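Local coordinates for uncharacterized protein (Bacteroides ovatus, PDB 4IRT) that is of unknown function but, as a putative neuraminidase with a BNR-repeat beta-propeller, may remove sialic acid from glycans, at residues D43-L48 with L60-Y65; Y36-D41 with I76-D81; V9-S14 with P400-V405. All coordinates share one frame; numbering follows the deposited sequence.

Contact 1 of 3, residues D43-L48 with L60-Y65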
loop_
_atom_site.group_PDB
_atom_site.type_symbol
_atom_site.label_atom_id
_atom_site.label_comp_id
_atom_site.label_asym_id
_atom_site.label_seq_id
_atom_site.Cartn_x
_atom_site.Cartn_y
_atom_site.Cartn_z
ATOM N N ASP A 43 8.211 -5.691 -21.886
ATOM C CA ASP A 43 7.895 -4.720 -22.939
ATOM C C ASP A 43 7.023 -3.546 -22.473
ATOM O O ASP A 43 6.623 -2.679 -23.282
ATOM C CB ASP A 43 7.191 -5.441 -24.080
ATOM C CG ASP A 43 8.080 -6.513 -24.723
ATOM O OD1 ASP A 43 9.289 -6.279 -24.894
ATOM O OD2 ASP A 43 7.565 -7.574 -25.072
ATOM N N GLY A 44 6.679 -3.528 -21.193
ATOM C CA GLY A 44 5.877 -2.461 -20.663
ATOM C C GLY A 44 4.380 -2.678 -20.692
ATOM O O GLY A 44 3.629 -1.764 -20.338
ATOM N N TYR A 45 3.942 -3.871 -21.091
ATOM C CA TYR A 45 2.528 -4.171 -21.142
ATOM C C TYR A 45 2.001 -4.580 -19.773
ATOM O O TYR A 45 2.637 -5.322 -19.028
ATOM C CB TYR A 45 2.203 -5.258 -22.174
ATOM C CG TYR A 45 2.246 -4.782 -23.606
ATOM C CD1 TYR A 45 3.454 -4.664 -24.277
ATOM C CD2 TYR A 45 1.087 -4.443 -24.288
ATOM C CE1 TYR A 45 3.511 -4.230 -25.599
ATOM C CE2 TYR A 45 1.134 -3.996 -25.600
ATOM C CZ TYR A 45 2.350 -3.895 -26.245
ATOM O OH TYR A 45 2.423 -3.446 -27.543
ATOM N N LEU A 46 0.794 -4.115 -19.474
ATOM C CA LEU A 46 0.076 -4.523 -18.292
ATOM C C LEU A 46 -0.401 -5.931 -18.539
ATOM O O LEU A 46 -1.124 -6.168 -19.515
ATOM C CB LEU A 46 -1.143 -3.605 -18.102
ATOM C CG LEU A 46 -2.262 -4.077 -17.187
ATOM C CD1 LEU A 46 -1.741 -4.250 -15.779
ATOM C CD2 LEU A 46 -3.398 -3.082 -17.191
ATOM N N VAL A 47 0.002 -6.844 -17.665
ATOM C CA VAL A 47 -0.426 -8.217 -17.683
ATOM C C VAL A 47 -1.354 -8.430 -16.482
ATOM O O VAL A 47 -1.060 -7.969 -15.369
ATOM C CB VAL A 47 0.797 -9.149 -17.549
ATOM C CG1 VAL A 47 0.378 -10.601 -17.419
ATOM C CG2 VAL A 47 1.723 -8.959 -18.742
ATOM N N LEU A 48 -2.464 -9.141 -16.699
ATOM C CA LEU A 48 -3.339 -9.602 -15.611
ATOM C C LEU A 48 -3.323 -11.129 -15.597
ATOM O O LEU A 48 -3.284 -11.765 -16.654
ATOM C CB LEU A 48 -4.769 -9.097 -15.807
ATOM C CG LEU A 48 -5.006 -7.597 -15.886
ATOM C CD1 LEU A 48 -6.482 -7.320 -16.012
ATOM C CD2 LEU A 48 -4.448 -6.867 -14.670
ATOM N N LEU A 60 -2.499 -16.270 -17.762
ATOM C CA LEU A 60 -1.939 -14.911 -17.891
ATOM C C LEU A 60 -2.431 -14.276 -19.175
ATOM O O LEU A 60 -2.548 -14.956 -20.207
ATOM C CB LEU A 60 -0.416 -14.945 -17.881
ATOM C CG LEU A 60 0.232 -15.584 -16.651
ATOM C CD1 LEU A 60 1.732 -15.719 -16.866
ATOM C CD2 LEU A 60 -0.098 -14.822 -15.377
ATOM N N HIS A 61 -2.729 -12.978 -19.123
ATOM C CA HIS A 61 -3.291 -12.258 -20.285
ATOM C C HIS A 61 -2.552 -10.942 -20.429
ATOM O O HIS A 61 -2.597 -10.105 -19.523
ATOM C CB HIS A 61 -4.790 -12.000 -20.111
ATOM C CG HIS A 61 -5.372 -11.102 -21.156
ATOM N ND1 HIS A 61 -5.480 -11.471 -22.485
ATOM C CD2 HIS A 61 -5.865 -9.846 -21.078
ATOM C CE1 HIS A 61 -6.049 -10.489 -23.165
ATOM N NE2 HIS A 61 -6.249 -9.479 -22.347
ATOM N N ARG A 62 -1.831 -10.788 -21.539
ATOM C CA ARG A 62 -1.250 -9.481 -21.876
ATOM C C ARG A 62 -2.371 -8.578 -22.403
ATOM O O ARG A 62 -3.007 -8.894 -23.417
ATOM C CB ARG A 62 -0.152 -9.609 -22.930
ATOM C CG ARG A 62 0.655 -8.318 -23.043
ATOM C CD ARG A 62 1.728 -8.376 -24.102
ATOM N NE ARG A 62 1.171 -8.115 -25.409
ATOM C CZ ARG A 62 1.881 -7.896 -26.515
ATOM N NH1 ARG A 62 3.218 -7.883 -26.475
ATOM N NH2 ARG A 62 1.238 -7.662 -27.671
ATOM N N THR A 63 -2.644 -7.492 -21.692
ATOM C CA THR A 63 -3.711 -6.582 -22.072
ATOM C C THR A 63 -3.249 -5.699 -23.238
ATOM O O THR A 63 -2.110 -5.803 -23.714
ATOM C CB THR A 63 -4.144 -5.675 -20.901
ATOM O OG1 THR A 63 -3.113 -4.695 -20.638
ATOM C CG2 THR A 63 -4.397 -6.490 -19.619
ATOM N N GLN A 64 -4.136 -4.806 -23.636
ATOM C CA GLN A 64 -3.901 -3.902 -24.741
ATOM C C GLN A 64 -3.162 -2.647 -24.273
ATOM O O GLN A 64 -2.893 -1.758 -25.084
ATOM C CB GLN A 64 -5.242 -3.512 -25.381
ATOM C CG GLN A 64 -6.184 -2.702 -24.467
ATOM C CD GLN A 64 -7.205 -3.566 -23.757
ATOM O OE1 GLN A 64 -6.843 -4.582 -23.157
ATOM N NE2 GLN A 64 -8.476 -3.150 -23.778
ATOM N N TYR A 65 -2.847 -2.569 -22.980
ATOM C CA TYR A 65 -2.271 -1.367 -22.393
ATOM C C TYR A 65 -0.810 -1.520 -22.007
ATOM O O TYR A 65 -0.363 -2.591 -21.618
ATOM C CB TYR A 65 -3.070 -0.953 -21.156
ATOM C CG TYR A 65 -4.520 -0.683 -21.500
ATOM C CD1 TYR A 65 -4.861 0.327 -22.405
ATOM C CD2 TYR A 65 -5.545 -1.437 -20.945
ATOM C CE1 TYR A 65 -6.182 0.585 -22.737
ATOM C CE2 TYR A 65 -6.874 -1.179 -21.267
ATOM C CZ TYR A 65 -7.180 -0.175 -22.165
ATOM O OH TYR A 65 -8.488 0.097 -22.520
HETATM O O HOH W 1 5.005 -8.364 -24.438
#
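The Y45 ring and the R62 guanidinium are stacked flat, planes 9° apart, with R62 CZ 3.9 Å above the centre of the ring in a cation-pi contact. At the ring edge, near its plane, lie T63 O and D43 CB; at the guanidinium edge a water accepts from R62 NH1 and donates to D43 OD2, joining charges too far apart for a salt bridge. The bend in the R62 chain (chi3 82°) sets NE beside ring atoms CD2 and CG, while R62 CG packs 3.5 Å from Y45 CB. Next along the strand, L46 O is gripped twice, by T63 N at 3.0 Å and by T63 OG1 at 2.7 Å. That hydroxyl also accepts from Y65 N in an ST turn, fixing its rotation, and L46 N donates to Y65 O (2.9 Å). Farther along, L48 and H61 form a hydrogen-bonded pair, and V47 and R62 a non-hydrogen-bonded one. The segments belong to the hairpin of strands 45-52 and 59-63, the third and fourth strands of a four-stranded antiparallel sheet, an arrangement typical of a beta-propeller blade, with 59-63 as its edge strand.

Contact 2 of 3, residues Y36-D41 with I76-D81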
loop_
_atom_site.group_PDB
_atom_site.type_symbol
_atom_site.label_atom_id
_atom_site.label_comp_id
_atom_site.label_asym_id
_atom_site.label_seq_id
_atom_site.Cartn_x
_atom_site.Cartn_y
_atom_site.Cartn_z
ATOM N N TYR A 36 -5.823 -13.143 -8.095
ATOM C CA TYR A 36 -5.539 -12.302 -9.231
ATOM C C TYR A 36 -4.271 -11.533 -8.975
ATOM O O TYR A 36 -3.986 -11.151 -7.834
ATOM C CB TYR A 36 -6.669 -11.292 -9.446
ATOM C CG TYR A 36 -7.976 -11.919 -9.838
ATOM C CD1 TYR A 36 -8.856 -12.435 -8.873
ATOM C CD2 TYR A 36 -8.347 -11.996 -11.179
ATOM C CE1 TYR A 36 -10.045 -13.041 -9.244
ATOM C CE2 TYR A 36 -9.545 -12.564 -11.549
ATOM C CZ TYR A 36 -10.389 -13.075 -10.587
ATOM O OH TYR A 36 -11.571 -13.659 -10.988
ATOM N N ILE A 37 -3.527 -11.278 -10.050
ATOM C CA ILE A 37 -2.261 -10.578 -9.959
ATOM C C ILE A 37 -2.150 -9.641 -11.150
ATOM O O ILE A 37 -2.821 -9.835 -12.180
ATOM C CB ILE A 37 -1.078 -11.591 -9.934
ATOM C CG1 ILE A 37 0.211 -10.930 -9.423
ATOM C CG2 ILE A 37 -0.887 -12.250 -11.295
ATOM C CD1 ILE A 37 1.311 -11.950 -9.178
ATOM N N SER A 38 -1.315 -8.620 -11.024
ATOM C CA SER A 38 -1.083 -7.701 -12.130
ATOM C C SER A 38 0.354 -7.222 -12.063
ATOM O O SER A 38 0.900 -7.055 -10.977
ATOM C CB SER A 38 -2.053 -6.483 -12.079
ATOM O OG SER A 38 -1.956 -5.748 -10.872
ATOM N N TYR A 39 0.927 -6.995 -13.234
ATOM C CA TYR A 39 2.285 -6.497 -13.361
ATOM C C TYR A 39 2.527 -6.022 -14.757
ATOM O O TYR A 39 1.701 -6.267 -15.665
ATOM C CB TYR A 39 3.300 -7.568 -13.020
ATOM C CG TYR A 39 3.214 -8.819 -13.838
ATOM C CD1 TYR A 39 2.399 -9.872 -13.439
ATOM C CD2 TYR A 39 4.010 -8.989 -14.979
ATOM C CE1 TYR A 39 2.349 -11.059 -14.165
ATOM C CE2 TYR A 39 3.964 -10.173 -15.706
ATOM C CZ TYR A 39 3.103 -11.184 -15.290
ATOM O OH TYR A 39 3.069 -12.361 -15.987
ATOM N N TYR A 40 3.645 -5.300 -14.936
ATOM C CA TYR A 40 4.124 -4.979 -16.267
ATOM C C TYR A 40 5.148 -6.010 -16.735
ATOM O O TYR A 40 6.085 -6.343 -15.994
ATOM C CB TYR A 40 4.789 -3.625 -16.274
ATOM C CG TYR A 40 3.914 -2.422 -15.983
ATOM C CD1 TYR A 40 2.981 -1.985 -16.905
ATOM C CD2 TYR A 40 4.092 -1.668 -14.820
ATOM C CE1 TYR A 40 2.185 -0.885 -16.643
ATOM C CE2 TYR A 40 3.314 -0.554 -14.545
ATOM C CZ TYR A 40 2.375 -0.139 -15.487
ATOM O OH TYR A 40 1.584 0.977 -15.269
ATOM N N ASP A 41 4.985 -6.474 -17.960
ATOM C CA ASP A 41 5.962 -7.341 -18.585
ATOM C C ASP A 41 7.172 -6.549 -19.087
ATOM O O ASP A 41 7.224 -5.331 -18.981
ATOM C CB ASP A 41 5.304 -8.247 -19.638
ATOM C CG ASP A 41 4.998 -7.557 -20.953
ATOM O OD1 ASP A 41 5.447 -6.418 -21.225
ATOM O OD2 ASP A 41 4.275 -8.199 -21.768
ATOM N N ILE A 76 0.601 -0.085 -11.042
ATOM C CA ILE A 76 -0.709 -0.676 -11.266
ATOM C C ILE A 76 -1.307 -1.027 -9.891
ATOM O O ILE A 76 -0.679 -1.753 -9.078
ATOM C CB ILE A 76 -0.587 -2.007 -12.030
ATOM C CG1 ILE A 76 0.103 -1.840 -13.387
ATOM C CG2 ILE A 76 -1.966 -2.673 -12.193
ATOM C CD1 ILE A 76 0.882 -3.085 -13.798
ATOM N N SER A 77 -2.524 -0.570 -9.651
ATOM C CA SER A 77 -3.329 -1.044 -8.535
ATOM C C SER A 77 -4.614 -1.681 -9.065
ATOM O O SER A 77 -5.296 -1.116 -9.948
ATOM C CB SER A 77 -3.705 0.116 -7.604
ATOM O OG SER A 77 -2.628 0.551 -6.781
HETATM N N MSE A 78 -4.964 -2.831 -8.490
HETATM C CA MSE A 78 -6.165 -3.581 -8.855
HETATM C C MSE A 78 -6.996 -3.966 -7.651
HETATM O O MSE A 78 -6.533 -3.917 -6.486
HETATM C CB MSE A 78 -5.771 -4.829 -9.639
HETATM C CG MSE A 78 -5.452 -6.000 -8.745
HETATM SE SE MSE A 78 -4.566 -7.539 -9.570
HETATM C CE MSE A 78 -5.811 -7.885 -10.972
HETATM N N MSE A 79 -8.245 -4.360 -7.920
HETATM C CA MSE A 79 -9.176 -4.822 -6.889
HETATM C C MSE A 79 -10.338 -5.506 -7.553
HETATM O O MSE A 79 -10.621 -5.251 -8.715
HETATM C CB MSE A 79 -9.692 -3.625 -6.079
HETATM C CG MSE A 79 -10.622 -3.940 -4.909
HETATM SE SE MSE A 79 -9.909 -5.225 -3.624
HETATM C CE MSE A 79 -8.192 -4.430 -3.246
ATOM N N ILE A 80 -11.021 -6.385 -6.822
ATOM C CA ILE A 80 -12.187 -7.099 -7.333
ATOM C C ILE A 80 -13.404 -6.609 -6.558
ATOM O O ILE A 80 -13.364 -6.496 -5.324
ATOM C CB ILE A 80 -12.084 -8.619 -7.141
ATOM C CG1 ILE A 80 -10.686 -9.161 -7.516
ATOM C CG2 ILE A 80 -13.197 -9.331 -7.935
ATOM C CD1 ILE A 80 -10.342 -9.133 -8.973
ATOM N N ASP A 81 -14.473 -6.291 -7.272
ATOM C CA ASP A 81 -15.716 -5.850 -6.631
ATOM C C ASP A 81 -16.585 -7.061 -6.272
ATOM O O ASP A 81 -16.216 -8.207 -6.553
ATOM C CB ASP A 81 -16.453 -4.776 -7.470
ATOM C CG ASP A 81 -17.062 -5.315 -8.779
ATOM O OD1 ASP A 81 -17.293 -6.531 -8.900
ATOM O OD2 ASP A 81 -17.315 -4.483 -9.697
#
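I76 and S38 meet where residues 76-80 run past 36-40, nearly antiparallel (165°), their axes no closer than 7.3 Å, too wide for strand pairing. The side chain of I76 carries much of this contact. Its CB lies 4.1 Å from S38 OG, and from there the two branches part. CG2, anti to the backbone N, presses on the serine hydroxyl, 3.3 Å from S38 OG. CG1, anti to the carbonyl carbon (chi1 -59°), goes to Y40, where it touches CZ at 3.5 Å and also nears the phenolic OH. The tip, CD1, stands 3.5 Å over the centre of the Y40 ring in a CH-pi contact and at the same time abuts Y39 C. The Y40 hydroxyl is hydrogen-bonded to N74 O, so that ring is tethered while the methyl covers one face.

M78, modelled as selenomethionine, fills the middle: its SE is 3.4 Å from S38 OG and also reaches I37 C, and its CE ends against Y36 CB. At the far end I80 sets CD1 over one face of the Y36 ring, offset toward the rim and 3.8 Å from the centroid, the two side chains crossing at about a right angle. V29 touches both M78 and I80, and L48 lies against S38, so the interface continues into strands 28-31 and 45-52.

No hydrogen bond crosses between the segments, and every residue that touches is buried. Methyls, a selenium and aromatic faces do the joining, with S38 OG as a small polar atom among them. Cohesion here therefore rests on close apolar fit between two separate sheets, as between neighbouring propeller blades, rather than on backbone pairing.

Contact 3 of 3, residues V9-S14 with P400-V405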
loop_
_atom_site.group_PDB
_atom_site.type_symbol
_atom_site.label_atom_id
_atom_site.label_comp_id
_atom_site.label_asym_id
_atom_site.label_seq_id
_atom_site.Cartn_x
_atom_site.Cartn_y
_atom_site.Cartn_z
ATOM N N VAL A 9 4.958 -17.160 -11.226
ATOM C CA VAL A 9 3.935 -16.544 -12.037
ATOM C C VAL A 9 4.446 -16.352 -13.468
ATOM O O VAL A 9 4.042 -17.071 -14.411
ATOM C CB VAL A 9 3.484 -15.188 -11.452
ATOM C CG1 VAL A 9 2.408 -14.585 -12.335
ATOM C CG2 VAL A 9 3.010 -15.337 -10.025
ATOM N N GLY A 10 5.374 -15.418 -13.624
ATOM C CA GLY A 10 5.973 -15.127 -14.917
ATOM C C GLY A 10 7.010 -14.020 -14.794
ATOM O O GLY A 10 7.033 -13.305 -13.824
ATOM N N LYS A 11 7.862 -13.879 -15.796
ATOM C CA LYS A 11 8.881 -12.852 -15.759
ATOM C C LYS A 11 8.249 -11.489 -15.999
ATOM O O LYS A 11 7.305 -11.358 -16.793
ATOM C CB LYS A 11 9.959 -13.146 -16.783
ATOM C CG LYS A 11 10.758 -14.377 -16.401
ATOM C CD LYS A 11 11.909 -14.660 -17.341
ATOM C CE LYS A 11 12.781 -15.787 -16.773
ATOM N NZ LYS A 11 13.986 -16.113 -17.610
ATOM N N GLY A 12 8.786 -10.488 -15.318
ATOM C CA GLY A 12 8.279 -9.128 -15.414
ATOM C C GLY A 12 9.396 -8.129 -15.475
ATOM O O GLY A 12 10.544 -8.458 -15.200
ATOM N N TYR A 13 9.061 -6.906 -15.867
ATOM C CA TYR A 13 10.041 -5.829 -15.906
ATOM C C TYR A 13 10.778 -5.688 -14.577
ATOM O O TYR A 13 10.123 -5.659 -13.548
ATOM C CB TYR A 13 9.321 -4.520 -16.163
ATOM C CG TYR A 13 10.213 -3.368 -16.504
ATOM C CD1 TYR A 13 10.898 -3.323 -17.711
ATOM C CD2 TYR A 13 10.344 -2.287 -15.630
ATOM C CE1 TYR A 13 11.716 -2.248 -18.037
ATOM C CE2 TYR A 13 11.156 -1.201 -15.954
ATOM C CZ TYR A 13 11.834 -1.193 -17.157
ATOM O OH TYR A 13 12.612 -0.110 -17.480
ATOM N N SER A 14 12.111 -5.562 -14.621
ATOM C CA SER A 14 12.941 -5.424 -13.418
ATOM C C SER A 14 13.906 -4.238 -13.419
ATOM O O SER A 14 14.690 -4.061 -12.470
ATOM C CB SER A 14 13.737 -6.735 -13.177
ATOM O OG SER A 14 12.865 -7.786 -12.784
ATOM N N PRO A 400 14.276 -9.367 -17.493
ATOM C CA PRO A 400 13.154 -9.421 -16.596
ATOM C C PRO A 400 13.321 -10.629 -15.636
ATOM O O PRO A 400 13.744 -11.710 -16.067
ATOM C CB PRO A 400 11.948 -9.574 -17.549
ATOM C CG PRO A 400 12.526 -10.260 -18.754
ATOM C CD PRO A 400 13.902 -9.661 -18.893
ATOM N N GLN A 401 13.040 -10.404 -14.358
ATOM C CA GLN A 401 13.159 -11.414 -13.303
ATOM C C GLN A 401 11.789 -12.036 -12.974
ATOM O O GLN A 401 10.704 -11.411 -13.137
ATOM C CB GLN A 401 13.810 -10.808 -12.030
ATOM C CG GLN A 401 15.169 -10.137 -12.277
ATOM C CD GLN A 401 16.244 -11.112 -12.763
ATOM O OE1 GLN A 401 16.791 -11.008 -13.908
ATOM N NE2 GLN A 401 16.508 -12.097 -11.954
HETATM N N MSE A 402 11.828 -13.272 -12.503
HETATM C CA MSE A 402 10.588 -14.016 -12.219
HETATM C C MSE A 402 9.805 -13.354 -11.131
HETATM O O MSE A 402 10.364 -12.955 -10.123
HETATM C CB MSE A 402 10.991 -15.420 -11.791
HETATM C CG MSE A 402 9.835 -16.317 -11.412
HETATM SE SE MSE A 402 8.636 -16.656 -12.888
HETATM C CE MSE A 402 9.869 -17.750 -13.946
ATOM N N ILE A 403 8.496 -13.235 -11.347
ATOM C CA ILE A 403 7.540 -12.832 -10.304
ATOM C C ILE A 403 7.008 -14.109 -9.659
ATOM O O ILE A 403 6.694 -15.111 -10.349
ATOM C CB ILE A 403 6.385 -12.014 -10.873
ATOM C CG1 ILE A 403 6.909 -10.660 -11.388
ATOM C CG2 ILE A 403 5.313 -11.781 -9.834
ATOM C CD1 ILE A 403 5.956 -10.009 -12.378
ATOM N N TYR A 404 6.980 -14.094 -8.337
ATOM C CA TYR A 404 6.402 -15.198 -7.553
ATOM C C TYR A 404 5.293 -14.724 -6.656
ATOM O O TYR A 404 5.277 -13.551 -6.227
ATOM C CB TYR A 404 7.444 -15.773 -6.612
ATOM C CG TYR A 404 8.738 -16.205 -7.252
ATOM C CD1 TYR A 404 9.787 -15.315 -7.410
ATOM C CD2 TYR A 404 8.924 -17.518 -7.659
ATOM C CE1 TYR A 404 10.987 -15.723 -7.993
ATOM C CE2 TYR A 404 10.115 -17.947 -8.226
ATOM C CZ TYR A 404 11.146 -17.041 -8.379
ATOM O OH TYR A 404 12.313 -17.458 -8.957
ATOM N N VAL A 405 4.399 -15.638 -6.292
ATOM C CA VAL A 405 3.647 -15.437 -5.071
ATOM C C VAL A 405 4.336 -16.265 -3.988
ATOM O O VAL A 405 4.488 -17.497 -4.120
ATOM C CB VAL A 405 2.165 -15.821 -5.236
ATOM C CG1 VAL A 405 1.453 -15.747 -3.895
ATOM C CG2 VAL A 405 1.506 -14.928 -6.265
HETATM O O HOH W 2 14.695 -13.257 -18.770
HETATM O O HOH W 3 15.161 -13.903 -15.498
#
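S14 turns its OG anti to the carbonyl carbon (chi1 -69°), which brings the hydroxyl to the backbone of Q401; M402, with CG anti to the backbone N, folds back at chi2 (63°) and lays SE against the G10 backbone, 3.6 Å from G10 N. S14 OG accepts from Q401 N at 3.1 Å and donates to H386 O, tying three pieces of chain together. Q401 N has a second acceptor in G12 O, but that bond is weak and strongly bent. An alanine in place of S14 would probably leave Q401 N with little more than this weak bond and H386 O without its hydroxyl donor.

The backbones are held by V9 N to I403 O (2.8 Å), I403 N to G10 O (2.9 Å) and G12 N to Q401 O (3.0 Å). In the last two the donor stands well above the carbonyl plane. I403 CB also rests on G10 O, and CD1 of the same isoleucine reaches 3.9 Å from G12 CA, a close approach to a residue without a side chain. Beside it V9 packs CB near I403 CG2, and its CG2 lies 4.1 Å from V405 CG2. On the outer side K11 stretches its chain past P400 O, and two waters link its NZ to that carbonyl, one of them held only weakly by the amine. P400 CB, for its part, sits against G12 O.

V9 and G10 both face I403, which makes a classic beta bulge. Strand 5-12, from the start of the chain, forms one edge of a sheet whose other strands, 401-407 and 381-385, come from its end; this is consistent with the Velcro closure of beta-propellers, in which the two ends of the chain share one blade.

Contact 2 is the core contact of the three; contacts 1 and 3 lie nearer the surface. Contact 2 is wholly buried and apolar, joining faces of two sheets without a hydrogen bond. Contacts 1 and 3 lie farther from the centre of the chain, are partly exposed, and pair antiparallel strands through backbone bonds, with water-linked charged side chains at their outer sides. Contacts 1 and 2 share a sheet, V47 N probably bonding Y39 O, and L46 CD1 meets I76 CD1. Contact 3 belongs to a different sheet but reaches the same strand 34-40: Y13 N probably bonds Y40 O, and I403 CD1 packs on Y39. Strand 34-40 thus forms part of contact 2 and touches both of the others.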